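Local structure of 2-hydroxyisobutyryl-CoA mutase large subunit (Aquincola tertiaricarbonis, 4R3U) at residues 384-389 with 492-497; 99-104 with 375-380; 128-133 with 146-151. The protein forms the substrate-binding subunit of a cobalamin-dependent mutase that interconverts 2-hydroxyisobutyryl-CoA and (S)-3-hydroxybutyryl-CoA. All blocks are in the same frame, centred on the assembly; numbering follows the deposited sequence.

Interaction 1 (384-389 with 492-497); sequences AFAIPT and IEIHPY. With 5AD (5'-deoxyadenosine), chain G.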
loop_
_atom_site.group_PDB
_atom_site.type_symbol
_atom_site.label_atom_id
_atom_site.label_comp_id
_atom_site.label_asym_id
_atom_site.label_seq_id
_atom_site.Cartn_x
_atom_site.Cartn_y
_atom_site.Cartn_z
ATOM N N ALA A 384 14.493 -8.705 5.817
ATOM C CA ALA A 384 15.264 -9.894 5.470
ATOM C C ALA A 384 16.786 -9.781 5.693
ATOM O O ALA A 384 17.506 -10.770 5.551
ATOM C CB ALA A 384 14.935 -10.329 4.057
ATOM N N PHE A 385 17.259 -8.600 6.105
ATOM C CA PHE A 385 18.676 -8.354 6.374
ATOM C C PHE A 385 19.033 -8.368 7.860
ATOM O O PHE A 385 19.907 -9.129 8.270
ATOM C CB PHE A 385 19.109 -7.024 5.796
ATOM C CG PHE A 385 19.034 -6.893 4.305
ATOM C CD1 PHE A 385 17.818 -6.654 3.674
ATOM C CD2 PHE A 385 20.199 -6.864 3.539
ATOM C CE1 PHE A 385 17.754 -6.494 2.294
ATOM C CE2 PHE A 385 20.142 -6.697 2.161
ATOM C CZ PHE A 385 18.917 -6.504 1.550
ATOM N N ALA A 386 18.417 -7.474 8.656
ATOM C CA ALA A 386 18.784 -7.281 10.066
ATOM C C ALA A 386 17.689 -6.588 10.847
ATOM O O ALA A 386 16.717 -6.110 10.250
ATOM C CB ALA A 386 20.051 -6.423 10.142
ATOM N N ILE A 387 17.884 -6.467 12.200
ATOM C CA ILE A 387 16.972 -5.685 13.046
ATOM C C ILE A 387 16.932 -4.240 12.497
ATOM O O ILE A 387 17.915 -3.799 11.889
ATOM C CB ILE A 387 17.199 -5.825 14.573
ATOM C CG1 ILE A 387 18.636 -5.399 14.989
ATOM C CG2 ILE A 387 16.812 -7.242 15.038
ATOM C CD1 ILE A 387 18.756 -4.993 16.371
ATOM N N PRO A 388 15.786 -3.549 12.540
ATOM C CA PRO A 388 15.678 -2.275 11.804
ATOM C C PRO A 388 16.497 -1.057 12.178
ATOM O O PRO A 388 16.853 -0.842 13.338
ATOM C CB PRO A 388 14.171 -1.969 11.850
ATOM C CG PRO A 388 13.725 -2.650 13.064
ATOM C CD PRO A 388 14.473 -3.937 13.078
ATOM N N THR A 389 16.701 -0.211 11.158
ATOM C CA THR A 389 17.322 1.090 11.278
ATOM C C THR A 389 16.219 2.075 11.652
ATOM O O THR A 389 15.022 1.771 11.581
ATOM C CB THR A 389 17.993 1.524 9.949
ATOM O OG1 THR A 389 17.012 1.607 8.907
ATOM C CG2 THR A 389 19.152 0.637 9.550
ATOM N N ILE A 492 22.258 -0.529 1.136
ATOM C CA ILE A 492 21.369 -0.625 2.273
ATOM C C ILE A 492 22.147 -0.333 3.542
ATOM O O ILE A 492 23.220 -0.905 3.766
ATOM C CB ILE A 492 20.534 -1.952 2.335
ATOM C CG1 ILE A 492 19.515 -1.926 3.538
ATOM C CG2 ILE A 492 21.422 -3.209 2.303
ATOM C CD1 ILE A 492 18.471 -2.995 3.573
ATOM N N GLU A 493 21.607 0.563 4.356
ATOM C CA GLU A 493 22.166 0.884 5.658
ATOM C C GLU A 493 21.717 -0.257 6.593
ATOM O O GLU A 493 20.519 -0.564 6.650
ATOM C CB GLU A 493 21.629 2.249 6.132
ATOM C CG GLU A 493 21.755 2.477 7.632
ATOM C CD GLU A 493 21.248 3.784 8.220
ATOM O OE1 GLU A 493 21.569 4.027 9.405
ATOM O OE2 GLU A 493 20.555 4.567 7.522
ATOM N N ILE A 494 22.664 -0.900 7.289
ATOM C CA ILE A 494 22.314 -1.987 8.199
ATOM C C ILE A 494 22.544 -1.576 9.636
ATOM O O ILE A 494 23.601 -1.010 9.947
ATOM C CB ILE A 494 23.080 -3.299 7.820
ATOM C CG1 ILE A 494 22.745 -3.782 6.395
ATOM C CG2 ILE A 494 22.963 -4.421 8.882
ATOM C CD1 ILE A 494 21.322 -4.221 6.182
ATOM N N HIS A 495 21.589 -1.897 10.523
ATOM C CA HIS A 495 21.752 -1.633 11.951
ATOM C C HIS A 495 22.943 -2.453 12.494
ATOM O O HIS A 495 22.975 -3.669 12.306
ATOM C CB HIS A 495 20.486 -1.972 12.744
ATOM C CG HIS A 495 20.576 -1.563 14.190
ATOM N ND1 HIS A 495 20.304 -0.236 14.558
ATOM C CD2 HIS A 495 20.889 -2.268 15.307
ATOM C CE1 HIS A 495 20.440 -0.191 15.868
ATOM N NE2 HIS A 495 20.772 -1.378 16.371
ATOM N N PRO A 496 23.951 -1.804 13.129
ATOM C CA PRO A 496 25.117 -2.565 13.604
ATOM C C PRO A 496 25.023 -2.991 15.063
ATOM O O PRO A 496 24.345 -2.376 15.896
ATOM C CB PRO A 496 26.271 -1.588 13.398
ATOM C CG PRO A 496 25.613 -0.198 13.571
ATOM C CD PRO A 496 24.113 -0.351 13.392
ATOM N N TYR A 497 25.763 -4.046 15.366
ATOM C CA TYR A 497 25.921 -4.568 16.704
ATOM C C TYR A 497 27.120 -3.842 17.318
ATOM O O TYR A 497 28.177 -3.740 16.688
ATOM C CB TYR A 497 26.174 -6.099 16.655
ATOM C CG TYR A 497 26.359 -6.741 18.018
ATOM C CD1 TYR A 497 25.320 -6.764 18.948
ATOM C CD2 TYR A 497 27.576 -7.307 18.383
ATOM C CE1 TYR A 497 25.497 -7.307 20.218
ATOM C CE2 TYR A 497 27.762 -7.870 19.650
ATOM C CZ TYR A 497 26.715 -7.873 20.561
ATOM O OH TYR A 497 26.875 -8.430 21.804
HETATM N N1 5AD G . 14.001 -4.376 16.661
HETATM C C2 5AD G . 12.912 -4.272 15.796
HETATM N N3 5AD G . 12.314 -5.457 15.300
HETATM C C4 5AD G . 12.755 -6.654 15.743
HETATM N N9 5AD G . 12.396 -7.909 15.458
HETATM C C8 5AD G . 13.103 -8.719 16.250
HETATM N N7 5AD G . 13.958 -8.004 16.961
HETATM C C5 5AD G . 13.736 -6.717 16.668
HETATM C C6 5AD G . 14.326 -5.597 17.113
HETATM N N6 5AD G . 15.320 -5.779 17.967
HETATM C "C1'" 5AD G . 11.226 -8.427 14.729
HETATM C "C2'" 5AD G . 11.214 -8.210 13.257
HETATM C "C3'" 5AD G . 10.471 -9.444 12.773
HETATM C "C4'" 5AD G . 10.156 -10.273 14.019
HETATM C "C5'" 5AD G . 10.433 -11.746 13.742
HETATM O "O4'" 5AD G . 11.149 -9.849 14.917
HETATM O "O2'" 5AD G . 10.415 -7.054 12.969
HETATM O "O3'" 5AD G . 9.270 -9.036 12.091
HETATM O O HOH W 1 19.192 -2.783 9.514
#
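F385 and I492 meet tip to tip where the loop between strand 375-377 of the TIM barrel and helix 390-405 lies against the extended segment 492-497. The F385 side chain starts at CB, 3.6 Å from I494 CD1. CG, anti to the carbonyl carbon (chi1 -64°), and CD2 still touch I494 CD1, while I492 CD1 sits over the centre of one ring face in a CH-pi contact, 3.8 Å from the centroid. Over that same side, I492 CG2 comes 3.7 Å from F385 CE2. An alanine here would probably leave the two I492 methyl groups without the ring they pack on, and Y354 without its edge-to-face partner. A386 CB adds a contact with I494 CG2. I387 is shared: its CG2 packs on the adenine of 5'-deoxyadenosine, while its CD1 lies 3.6 Å from H495 CD2. The loop also borders cobalamin and reaches the small subunit, whose Q126 bonds to A384 O. At the other end T389 OG1 caps helix 390-405 through A392 N, leaving T389 CG2 3.4 Å from E493 O. One water bridges the two backbones, donating to I387 O at 2.9 Å and accepting from H495 N at 2.7 Å.

Interaction 2 (99-104 with 375-380); sequences RQIAGF and SLHTNG. With 5AD (5'-deoxyadenosine), chain G.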
loop_
_atom_site.group_PDB
_atom_site.type_symbol
_atom_site.label_atom_id
_atom_site.label_comp_id
_atom_site.label_asym_id
_atom_site.label_seq_id
_atom_site.Cartn_x
_atom_site.Cartn_y
_atom_site.Cartn_z
ATOM N N ARG A 99 2.588 0.905 17.484
ATOM C CA ARG A 99 3.513 0.313 18.442
ATOM C C ARG A 99 4.582 -0.553 17.733
ATOM O O ARG A 99 4.362 -1.738 17.429
ATOM C CB ARG A 99 2.694 -0.495 19.446
ATOM C CG ARG A 99 3.498 -1.036 20.604
ATOM C CD ARG A 99 2.749 -2.099 21.374
ATOM N NE ARG A 99 1.429 -1.656 21.827
ATOM C CZ ARG A 99 1.214 -0.898 22.894
ATOM N NH1 ARG A 99 2.230 -0.467 23.627
ATOM N NH2 ARG A 99 -0.018 -0.555 23.228
ATOM N N GLN A 100 5.751 0.081 17.484
ATOM C CA GLN A 100 6.909 -0.490 16.814
ATOM C C GLN A 100 7.877 -1.178 17.771
ATOM O O GLN A 100 8.241 -0.605 18.811
ATOM C CB GLN A 100 7.650 0.600 16.017
ATOM C CG GLN A 100 6.843 1.217 14.895
ATOM C CD GLN A 100 6.420 0.236 13.843
ATOM O OE1 GLN A 100 5.235 -0.049 13.681
ATOM N NE2 GLN A 100 7.371 -0.279 13.085
ATOM N N ILE A 101 8.341 -2.386 17.389
ATOM C CA ILE A 101 9.316 -3.161 18.175
ATOM C C ILE A 101 10.653 -2.410 18.186
ATOM O O ILE A 101 11.086 -1.877 17.160
ATOM C CB ILE A 101 9.533 -4.605 17.617
ATOM C CG1 ILE A 101 8.287 -5.481 17.607
ATOM C CG2 ILE A 101 10.677 -5.269 18.289
ATOM C CD1 ILE A 101 8.262 -6.393 16.364
ATOM N N ALA A 102 11.300 -2.397 19.348
ATOM C CA ALA A 102 12.619 -1.816 19.592
ATOM C C ALA A 102 13.351 -2.776 20.547
ATOM O O ALA A 102 12.762 -3.241 21.533
ATOM C CB ALA A 102 12.487 -0.430 20.224
ATOM N N GLY A 103 14.609 -3.081 20.232
ATOM C CA GLY A 103 15.400 -3.953 21.080
ATOM C C GLY A 103 16.762 -4.252 20.516
ATOM O O GLY A 103 16.875 -4.818 19.433
ATOM N N PHE A 104 17.807 -3.851 21.248
ATOM C CA PHE A 104 19.227 -4.076 20.960
ATOM C C PHE A 104 20.078 -3.508 22.080
ATOM O O PHE A 104 19.666 -2.561 22.758
ATOM C CB PHE A 104 19.676 -3.530 19.592
ATOM C CG PHE A 104 19.466 -2.051 19.369
ATOM C CD1 PHE A 104 18.291 -1.580 18.792
ATOM C CD2 PHE A 104 20.463 -1.133 19.682
ATOM C CE1 PHE A 104 18.094 -0.216 18.596
ATOM C CE2 PHE A 104 20.279 0.226 19.454
ATOM C CZ PHE A 104 19.096 0.676 18.919
ATOM N N SER A 375 -3.771 -2.532 18.054
ATOM C CA SER A 375 -2.369 -2.189 18.059
ATOM C C SER A 375 -1.730 -2.781 16.808
ATOM O O SER A 375 -2.128 -3.868 16.344
ATOM C CB SER A 375 -1.717 -2.717 19.337
ATOM O OG SER A 375 -0.359 -2.336 19.478
ATOM N N LEU A 376 -0.758 -2.050 16.234
ATOM C CA LEU A 376 -0.089 -2.484 15.021
ATOM C C LEU A 376 1.371 -2.148 14.942
ATOM O O LEU A 376 1.758 -0.997 15.147
ATOM C CB LEU A 376 -0.830 -1.941 13.781
ATOM C CG LEU A 376 -0.305 -2.264 12.357
ATOM C CD1 LEU A 376 -0.363 -3.758 12.055
ATOM C CD2 LEU A 376 -1.053 -1.457 11.315
ATOM N N HIS A 377 2.182 -3.161 14.564
ATOM C CA HIS A 377 3.573 -3.015 14.221
ATOM C C HIS A 377 3.639 -3.268 12.692
ATOM O O HIS A 377 3.218 -4.329 12.199
ATOM C CB HIS A 377 4.465 -4.053 14.939
ATOM C CG HIS A 377 5.896 -4.057 14.446
ATOM N ND1 HIS A 377 6.897 -3.343 15.101
ATOM C CD2 HIS A 377 6.439 -4.672 13.367
ATOM C CE1 HIS A 377 7.993 -3.523 14.387
ATOM N NE2 HIS A 377 7.777 -4.336 13.352
ATOM N N THR A 378 4.222 -2.310 11.959
ATOM C CA THR A 378 4.517 -2.469 10.546
ATOM C C THR A 378 6.008 -2.798 10.436
ATOM O O THR A 378 6.834 -2.144 11.096
ATOM C CB THR A 378 4.104 -1.236 9.727
ATOM O OG1 THR A 378 4.341 -0.058 10.482
ATOM C CG2 THR A 378 2.656 -1.287 9.288
ATOM N N ASN A 379 6.364 -3.802 9.607
ATOM C CA ASN A 379 7.764 -4.180 9.472
ATOM C C ASN A 379 8.550 -3.168 8.658
ATOM O O ASN A 379 7.935 -2.370 7.943
ATOM C CB ASN A 379 7.907 -5.586 8.878
ATOM C CG ASN A 379 7.221 -6.645 9.670
ATOM O OD1 ASN A 379 7.184 -6.608 10.901
ATOM N ND2 ASN A 379 6.618 -7.592 8.964
ATOM N N GLY A 380 9.882 -3.190 8.815
ATOM C CA GLY A 380 10.813 -2.351 8.079
ATOM C C GLY A 380 11.119 -3.011 6.740
ATOM O O GLY A 380 11.011 -4.244 6.613
HETATM N N1 5AD G . 14.001 -4.376 16.661
HETATM C C2 5AD G . 12.912 -4.272 15.796
HETATM N N3 5AD G . 12.314 -5.457 15.300
HETATM C C4 5AD G . 12.755 -6.654 15.743
HETATM N N9 5AD G . 12.396 -7.909 15.458
HETATM C C8 5AD G . 13.103 -8.719 16.250
HETATM N N7 5AD G . 13.958 -8.004 16.961
HETATM C C5 5AD G . 13.736 -6.717 16.668
HETATM C C6 5AD G . 14.326 -5.597 17.113
HETATM N N6 5AD G . 15.320 -5.779 17.967
HETATM C "C1'" 5AD G . 11.226 -8.427 14.729
HETATM C "C2'" 5AD G . 11.214 -8.210 13.257
HETATM C "C3'" 5AD G . 10.471 -9.444 12.773
HETATM C "C4'" 5AD G . 10.156 -10.273 14.019
HETATM C "C5'" 5AD G . 10.433 -11.746 13.742
HETATM O "O4'" 5AD G . 11.149 -9.849 14.917
HETATM O "O2'" 5AD G . 10.415 -7.054 12.969
HETATM O "O3'" 5AD G . 9.270 -9.036 12.091
#
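The Q100 side-chain amide and the T378 backbone are joined by two hydrogen bonds. Q100 OE1 accepts from T378 N at 3.0 Å, on a lone pair in the plane of the amide carbonyl, and Q100 NE2 donates to T378 O at 2.8 Å, nearly straight at 175°. Both polar ends of the amide are thereby gripped, which fixes its rotation about chi3; the turn at chi2 (-61°) swings CD back toward the second strand. T378 OG1 is satisfied instead by A396 O and Q400 NE2. The H377 ring lies between two neighbours of opposite character: Q100 NE2 stands over one face toward the rim, with the amide plane only 9° from the ring plane, and I101 CD1 makes a CH-pi contact with the other face, 3.5 Å from the centroid. H377 ND1 accepts from I101 N at 2.9 Å, fixing the ring's rotation. One residue before Q100, R99 N donates to L376 O at 3.1 Å. R99 NE donates to S375 OG at 3.0 Å, in the guanidinium plane, and that hydroxyl is bonded to H341 ND1 as well. The remaining guanidinium nitrogens are also used: NH1 by I125 O, NH2 by S174 OG and by the bound acyl-CoA. I101 CG2 faces the adenine of 5'-deoxyadenosine, 3.4 Å from its N3. This buried pairing of the parallel strands 97-102 and 375-377, the first and last of the barrel, is the seam that closes a TIM barrel, here lined with residues of the CoA and deoxyadenosine pockets.

Interaction 3 (128-133 with 146-151); sequences DFDMPT and GEVGRE. With 5AD (5'-deoxyadenosine), chain G.
D130 turns its CG between its own backbone N and carbonyl carbon (chi1 63°), which brings the carboxylate between G149 and T133; M131 places CG beside its backbone N (chi1 -64°), between the carboxylates of E147 and E151. D130 OD2 accepts from G149 N across the contact at 2.7 Å, an almost straight bond (173°) on the anti lone pair. Its OD1 takes two donors from opposite faces of the carboxylate plane: T133 N at 3.1 Å, the N-cap bond of helix 131-135, and T133 OG1 at 2.7 Å. Three bonds thus fix the carboxylate, and the helix start would probably favour its negative form. G149, whose N bonds to D130 OD2, has a positive phi, which by itself favours glycine. M131 CG is 3.3 Å from both E147 OE2 and E151 OE1, while P132 CD packs against E147 O and CB. The other oxygen of E147, OE1, bonds to L26 N of the small subunit. One water ties the backbones together: it donates to E147 O at 2.7 Å and accepts from E151 N and, at longer range, from M131 N. Within the second segment R150 NE reaches back to G146 O at 2.7 Å, and the R150 guanidinium also makes a cation-pi contact with Y497. F129 O and E151 O both accept from the same cobalamin amide nitrogen, and D128, inferred to be important for stereospecificity, faces the deoxyadenosine. An Asp N-cap on the helix that follows strand 125-128 of the barrel here tethers a loop to the rim of the active site, where the large subunit meets cobalamin and the small subunit.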
loop_
_atom_site.group_PDB
_atom_site.type_symbol
_atom_site.label_atom_id
_atom_site.label_comp_id
_atom_site.label_asym_id
_atom_site.label_seq_id
_atom_site.Cartn_x
_atom_site.Cartn_y
_atom_site.Cartn_z
ATOM N N ASP A 128 11.550 -5.923 22.251
ATOM C CA ASP A 128 12.101 -7.227 21.915
ATOM C C ASP A 128 13.400 -7.434 22.637
ATOM O O ASP A 128 14.232 -6.536 22.710
ATOM C CB ASP A 128 12.251 -7.452 20.409
ATOM C CG ASP A 128 10.979 -8.070 19.855
ATOM O OD1 ASP A 128 9.891 -7.779 20.420
ATOM O OD2 ASP A 128 11.063 -8.778 18.801
ATOM N N PHE A 129 13.566 -8.625 23.181
ATOM C CA PHE A 129 14.698 -9.011 24.031
ATOM C C PHE A 129 15.673 -9.934 23.319
ATOM O O PHE A 129 15.320 -10.561 22.316
ATOM C CB PHE A 129 14.171 -9.641 25.335
ATOM C CG PHE A 129 13.225 -8.711 26.078
ATOM C CD1 PHE A 129 13.712 -7.780 26.996
ATOM C CD2 PHE A 129 11.857 -8.725 25.813
ATOM C CE1 PHE A 129 12.851 -6.875 27.629
ATOM C CE2 PHE A 129 11.004 -7.806 26.428
ATOM C CZ PHE A 129 11.504 -6.901 27.351
ATOM N N ASP A 130 16.920 -9.978 23.806
ATOM C CA ASP A 130 17.910 -10.854 23.232
ATOM C C ASP A 130 17.629 -12.326 23.635
ATOM O O ASP A 130 16.803 -12.588 24.519
ATOM C CB ASP A 130 19.323 -10.395 23.607
ATOM C CG ASP A 130 19.683 -10.417 25.070
ATOM O OD1 ASP A 130 18.940 -11.026 25.856
ATOM O OD2 ASP A 130 20.755 -9.908 25.413
ATOM N N MET A 131 18.343 -13.258 23.014
ATOM C CA MET A 131 18.208 -14.676 23.284
ATOM C C MET A 131 18.481 -15.053 24.719
ATOM O O MET A 131 17.630 -15.738 25.279
ATOM C CB MET A 131 19.026 -15.518 22.295
ATOM C CG MET A 131 18.565 -15.407 20.856
ATOM S SD MET A 131 16.764 -15.395 20.640
ATOM C CE MET A 131 16.295 -17.034 21.064
ATOM N N PRO A 132 19.586 -14.598 25.376
ATOM C CA PRO A 132 19.781 -14.961 26.801
ATOM C C PRO A 132 18.552 -14.642 27.671
ATOM O O PRO A 132 18.048 -15.524 28.375
ATOM C CB PRO A 132 21.020 -14.152 27.209
ATOM C CG PRO A 132 21.781 -14.006 25.944
ATOM C CD PRO A 132 20.742 -13.828 24.864
ATOM N N THR A 133 18.019 -13.415 27.545
ATOM C CA THR A 133 16.853 -12.907 28.269
ATOM C C THR A 133 15.592 -13.730 27.978
ATOM O O THR A 133 14.852 -14.077 28.901
ATOM C CB THR A 133 16.700 -11.394 27.987
ATOM O OG1 THR A 133 17.920 -10.747 28.344
ATOM C CG2 THR A 133 15.535 -10.748 28.726
ATOM N N GLY A 146 28.378 -14.445 22.880
ATOM C CA GLY A 146 28.128 -13.905 21.543
ATOM C C GLY A 146 26.687 -13.539 21.220
ATOM O O GLY A 146 26.391 -13.162 20.092
ATOM N N GLU A 147 25.770 -13.631 22.199
ATOM C CA GLU A 147 24.347 -13.370 21.981
ATOM C C GLU A 147 23.795 -12.200 22.793
ATOM O O GLU A 147 22.617 -11.868 22.631
ATOM C CB GLU A 147 23.513 -14.648 22.231
ATOM C CG GLU A 147 23.930 -15.837 21.380
ATOM C CD GLU A 147 22.831 -16.746 20.878
ATOM O OE1 GLU A 147 23.077 -17.971 20.793
ATOM O OE2 GLU A 147 21.746 -16.234 20.525
ATOM N N VAL A 148 24.635 -11.557 23.636
ATOM C CA VAL A 148 24.176 -10.437 24.494
ATOM C C VAL A 148 23.832 -9.176 23.678
ATOM O O VAL A 148 24.697 -8.674 22.959
ATOM C CB VAL A 148 25.155 -10.107 25.658
ATOM C CG1 VAL A 148 24.497 -9.152 26.649
ATOM C CG2 VAL A 148 25.627 -11.375 26.358
ATOM N N GLY A 149 22.590 -8.692 23.817
ATOM C CA GLY A 149 22.071 -7.492 23.168
ATOM C C GLY A 149 22.081 -7.503 21.655
ATOM O O GLY A 149 21.909 -6.450 21.026
ATOM N N ARG A 150 22.288 -8.694 21.056
ATOM C CA ARG A 150 22.364 -8.880 19.609
ATOM C C ARG A 150 20.997 -8.818 18.884
ATOM O O ARG A 150 20.805 -7.960 18.027
ATOM C CB ARG A 150 23.128 -10.171 19.308
ATOM C CG ARG A 150 23.392 -10.387 17.832
ATOM C CD ARG A 150 24.249 -11.608 17.548
ATOM N NE ARG A 150 25.614 -11.511 18.067
ATOM C CZ ARG A 150 26.619 -10.816 17.530
ATOM N NH1 ARG A 150 26.443 -10.137 16.406
ATOM N NH2 ARG A 150 27.814 -10.816 18.111
ATOM N N GLU A 151 20.052 -9.720 19.247
ATOM C CA GLU A 151 18.717 -9.846 18.626
ATOM C C GLU A 151 17.591 -9.049 19.311
ATOM O O GLU A 151 16.465 -9.000 18.808
ATOM C CB GLU A 151 18.346 -11.335 18.494
ATOM C CG GLU A 151 19.268 -12.127 17.573
ATOM C CD GLU A 151 18.632 -13.373 17.006
ATOM O OE1 GLU A 151 18.508 -14.377 17.744
ATOM O OE2 GLU A 151 18.244 -13.342 15.817
HETATM N N1 5AD G . 14.001 -4.376 16.661
HETATM C C2 5AD G . 12.912 -4.272 15.796
HETATM N N3 5AD G . 12.314 -5.457 15.300
HETATM C C4 5AD G . 12.755 -6.654 15.743
HETATM N N9 5AD G . 12.396 -7.909 15.458
HETATM C C8 5AD G . 13.103 -8.719 16.250
HETATM N N7 5AD G . 13.958 -8.004 16.961
HETATM C C5 5AD G . 13.736 -6.717 16.668
HETATM C C6 5AD G . 14.326 -5.597 17.113
HETATM N N6 5AD G . 15.320 -5.779 17.967
HETATM C "C1'" 5AD G . 11.226 -8.427 14.729
HETATM C "C2'" 5AD G . 11.214 -8.210 13.257
HETATM C "C3'" 5AD G . 10.471 -9.444 12.773
HETATM C "C4'" 5AD G . 10.156 -10.273 14.019
HETATM C "C5'" 5AD G . 10.433 -11.746 13.742
HETATM O "O4'" 5AD G . 11.149 -9.849 14.917
HETATM O "O2'" 5AD G . 10.415 -7.054 12.969
HETATM O "O3'" 5AD G . 9.270 -9.036 12.091
HETATM O O HOH W 2 20.528 -12.024 20.946
#

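How the interactions relate
From the N terminus, strand 97-102 opens interaction 2, and its partner 375-380 arrives only after most of the barrel has been built. Interaction 3 is nested inside that long loop: 128-133, at the end of strand 125-128, is met by 146-151 a short way on. Interaction 1 follows in series, after interaction 2 has closed; its loop, from 384-389 to 492-497, contains helices but no strand. Direct contacts link the three: A102 O pairs with D128 N between neighbouring strands, F104 meets H495 edge-to-face, and Y497 OH bonds to V148 O. All three interactions touch 5'-deoxyadenosine, through the barrel seam, the loop 384-389 and residues D128 and E151; segment 492-497 backs that loop from outside the pocket.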